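Local coordinates for L-asparaginase I (Vibrio cholerae, PDB 2OCD), which probably hydrolyses L-asparagine to L-aspartate and ammonium as a homotetrameric cytoplasmic asparaginase of the asparaginase 1 family, at residues P56-S60 with S61-P65; S117-P120 with L121-R125. All coordinates share one frame; numbering follows the deposited sequence.

Interaction 1: P56-S60 with S61-P65; sequences PLMDS and SDMTP
Asp59 and Ser61 meet through one carboxylate oxygen, which draws the chain into a tight turn just after a strand. The OD1 atom of Asp59 accepts two hydrogen bonds. Ser61 N reaches Asp59 OD1 at 2.8 Å, nearly in line with its C-O bond, which makes an Asx turn. Ser61 OG reaches the same OD1 at 2.7 Å from the syn side, 23° out of the carboxylate plane. Asp59 has its CG anti to the backbone N (chi1 171°), which carries the carboxylate toward Ser61.

The backbone adds a beta turn. Asp62 N donates to Asp59 O at 3.0 Å. Met63 N makes weak bonds to Asp59 O and to Ser60 O. Ser60, at the corner, is a predicted substrate-binding residue. Its side chain is about 4 Å from that of Asp92 and about 3 Å from a bound acetate, nearest atoms, consistent with a pocket.

Asp59 OD1 and Asp62 OD2 lie 4.2 Å apart, so their like charges probably oppose each other. Asp62 OD1 is hydrogen-bonded to Gln250 N of the second subunit.

The apolar part is a pair of selenomethionines. Met58 SE touches Met63 SE at 3.9 Å, and the two side chains cross at about a right angle. Met63 bends at chi2 (-77°) and chi3, curling its selenium back toward Met58 CB.

The pair packs on helix 65-78, into which strand 48-58 passes through this turn.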
# COMPACT_ATOMS: atom_id res chain seq x y z
N PRO B 56 36.94 7.00 20.47
CA PRO B 56 36.58 7.71 19.25
C PRO B 56 35.19 7.32 18.77
O PRO B 56 34.68 6.26 19.11
CB PRO B 56 37.65 7.26 18.27
CG PRO B 56 37.97 5.79 18.73
CD PRO B 56 37.57 5.70 20.19
N LEU B 57 34.60 8.21 18.00
CA LEU B 57 33.32 7.99 17.34
C LEU B 57 33.50 6.91 16.28
O LEU B 57 34.57 6.78 15.69
CB LEU B 57 32.87 9.28 16.66
CG LEU B 57 31.39 9.61 16.60
CD1 LEU B 57 30.74 9.62 17.96
CD2 LEU B 57 31.28 11.00 15.96
N MSE B 58 32.46 6.14 16.04
CA MSE B 58 32.54 5.03 15.08
C MSE B 58 31.88 5.46 13.80
O MSE B 58 30.91 6.17 13.83
CB MSE B 58 31.84 3.78 15.64
CG MSE B 58 32.57 3.13 16.83
SE MSE B 58 31.42 1.79 17.64
CE MSE B 58 32.58 1.22 19.08
N ASP B 59 32.46 5.05 12.69
CA ASP B 59 31.82 5.22 11.41
C ASP B 59 31.24 3.90 10.93
O ASP B 59 31.96 2.91 10.83
CB ASP B 59 32.81 5.72 10.38
CG ASP B 59 32.20 5.70 9.02
OD1 ASP B 59 31.73 4.61 8.59
OD2 ASP B 59 32.10 6.77 8.42
N SER B 60 29.95 3.89 10.60
CA SER B 60 29.20 2.64 10.44
C SER B 60 29.80 1.71 9.38
O SER B 60 29.79 0.49 9.58
CB SER B 60 27.68 2.87 10.20
OG SER B 60 27.43 3.78 9.15
N SER B 61 30.32 2.25 8.28
CA SER B 61 30.88 1.43 7.22
C SER B 61 32.23 0.79 7.56
O SER B 61 32.60 -0.21 6.97
CB SER B 61 30.98 2.22 5.90
OG SER B 61 31.37 3.56 6.13
N ASP B 62 32.96 1.36 8.52
CA ASP B 62 34.22 0.82 8.98
C ASP B 62 34.10 -0.14 10.15
O ASP B 62 35.06 -0.80 10.49
CB ASP B 62 35.14 1.95 9.35
CG ASP B 62 35.44 2.83 8.17
OD1 ASP B 62 35.21 2.40 7.00
OD2 ASP B 62 35.88 3.99 8.40
N MSE B 63 32.90 -0.24 10.74
CA MSE B 63 32.67 -1.09 11.89
C MSE B 63 33.35 -2.46 11.76
O MSE B 63 33.53 -2.99 10.67
CB MSE B 63 31.17 -1.40 12.10
CG MSE B 63 30.23 -0.27 12.43
SE MSE B 63 30.30 0.37 14.22
CE MSE B 63 29.66 -1.22 15.22
N THR B 64 33.58 -3.05 12.92
CA THR B 64 34.29 -4.29 13.07
C THR B 64 33.67 -5.05 14.22
O THR B 64 32.96 -4.48 15.07
CB THR B 64 35.78 -3.97 13.33
OG1 THR B 64 36.52 -4.21 12.12
CG2 THR B 64 36.34 -4.76 14.48
N PRO B 65 33.90 -6.36 14.25
CA PRO B 65 33.37 -7.07 15.40
C PRO B 65 34.03 -6.62 16.73
O PRO B 65 33.37 -6.68 17.78
CB PRO B 65 33.65 -8.53 15.05
CG PRO B 65 33.77 -8.52 13.50
CD PRO B 65 34.52 -7.26 13.27

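Interaction 2: S117-P120 with L121-R125; sequences SQIP and LADLR
Ile119 and Asp123 meet where the chain folds back on itself. The modelled 3.3 Å between Ile119 CG2 and Asp123 CB is doubtfully short, but the two groups are in contact, and the two side chains cross at about a right angle. Ile119 chi1 (-57°) sets CG2 anti to the backbone N, on the side from which Asp123 comes. Pro120 lies alongside Asp123, pointing the same way. Its CD is 3.8 Å from Asp123 OD2, so the carboxylate sits beside the end of the proline ring that carries the nitrogen.

One backbone bond closes this fold. Asp123 N donates to Pro120 O at 3.0 Å. Leu121 and Ala122 form the corner between them.

The next shell holds the approach to the turn. Ser117 OG bonds to Ile119 O at 2.6 Å, and Ser126 OG bonds to the same carbonyl oxygen. Asp127 receives the backbone N-H groups of Gln118 and Ile119 on its two carboxylate oxygens. Beyond the corner, Leu121 packs on Glu32 and Leu35 of helix 31-35. The third subunit also takes part: its Arg43 bonds to Ala122 O, and its Ile185 packs on Ile119.

Pro120 to Asp123 is a type I beta turn in the loop between strand 112-115 and helix 127-141. Pro120 touches Thr14, the predicted nucleophile, so the turn forms part of the surroundings of the probable active site.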
# COMPACT_ATOMS: atom_id res chain seq x y z
N SER B 117 19.28 8.25 12.18
CA SER B 117 18.54 9.07 11.26
C SER B 117 19.34 9.34 9.97
O SER B 117 20.55 9.18 9.93
CB SER B 117 18.15 10.38 11.95
OG SER B 117 19.25 11.28 11.99
N GLN B 118 18.63 9.70 8.91
CA GLN B 118 19.24 10.10 7.66
C GLN B 118 19.77 11.49 7.78
O GLN B 118 20.76 11.82 7.18
CB GLN B 118 18.22 10.11 6.50
CG GLN B 118 17.68 8.77 6.11
CD GLN B 118 16.60 8.87 5.00
OE1 GLN B 118 15.53 8.23 5.09
NE2 GLN B 118 16.88 9.69 3.96
N ILE B 119 19.04 12.34 8.50
CA ILE B 119 19.34 13.76 8.54
C ILE B 119 19.85 14.11 9.95
O ILE B 119 19.26 13.71 10.95
CB ILE B 119 18.05 14.60 8.24
CG1 ILE B 119 17.42 14.24 6.88
CG2 ILE B 119 18.34 16.05 8.26
CD1 ILE B 119 18.30 14.49 5.69
N PRO B 120 20.93 14.90 10.05
CA PRO B 120 21.30 15.21 11.43
C PRO B 120 20.18 15.90 12.19
O PRO B 120 19.43 16.63 11.59
CB PRO B 120 22.48 16.17 11.28
CG PRO B 120 22.89 16.07 9.88
CD PRO B 120 21.79 15.54 9.06
N LEU B 121 20.09 15.68 13.49
CA LEU B 121 19.14 16.36 14.40
C LEU B 121 19.14 17.88 14.23
O LEU B 121 18.08 18.54 14.22
CB LEU B 121 19.43 16.01 15.88
CG LEU B 121 18.35 16.23 16.97
CD1 LEU B 121 17.01 15.40 16.76
CD2 LEU B 121 18.96 15.94 18.35
N ALA B 122 20.33 18.46 14.10
CA ALA B 122 20.40 19.92 13.96
C ALA B 122 19.73 20.41 12.65
O ALA B 122 19.26 21.54 12.60
CB ALA B 122 21.84 20.41 14.05
N ASP B 123 19.71 19.58 11.60
CA ASP B 123 19.23 20.00 10.28
C ASP B 123 17.70 20.12 10.48
O ASP B 123 17.09 19.37 11.25
CB ASP B 123 19.61 18.94 9.17
CG ASP B 123 20.83 19.37 8.18
OD1 ASP B 123 21.58 20.35 8.42
OD2 ASP B 123 21.05 18.67 7.12
N LEU B 124 17.07 21.10 9.82
CA LEU B 124 15.60 21.27 9.93
C LEU B 124 14.83 19.99 9.53
O LEU B 124 15.27 19.24 8.67
CB LEU B 124 15.16 22.46 9.06
CG LEU B 124 13.70 22.92 9.01
CD1 LEU B 124 13.13 23.24 10.38
CD2 LEU B 124 13.59 24.11 8.10
N ARG B 125 13.70 19.73 10.18
CA ARG B 125 12.86 18.52 9.93
C ARG B 125 13.61 17.17 9.79
O ARG B 125 13.26 16.30 8.97
CB ARG B 125 11.86 18.74 8.78
CG ARG B 125 12.42 18.90 7.37
CD ARG B 125 11.38 19.57 6.40
NE ARG B 125 10.09 18.91 6.49
CZ ARG B 125 9.75 17.81 5.83
NH1 ARG B 125 10.56 17.25 4.97
NH2 ARG B 125 8.56 17.27 6.02

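Interaction 1 comes first along the chain, and interaction 2 follows in series. Their centres are 20 Å apart and their nearest atoms about 9 Å, so they do not touch. Interaction 1 spans the end of strand 48-58 and the loop to helix 65-78. Interaction 2 lies in the loop from strand 112-115 to helix 127-141. Both strands belong to one mixed sheet. Strands 5-12 and 84-88 separate them, and all four run parallel. The predicted catalytic residues Thr14 and Thr91 follow the two middle strands. Interactions 1 and 2 therefore probably flank the active site, one with Ser60, predicted to bind substrate, the other packing by Thr14. Interaction 1 meets the second subunit, interaction 2 the third.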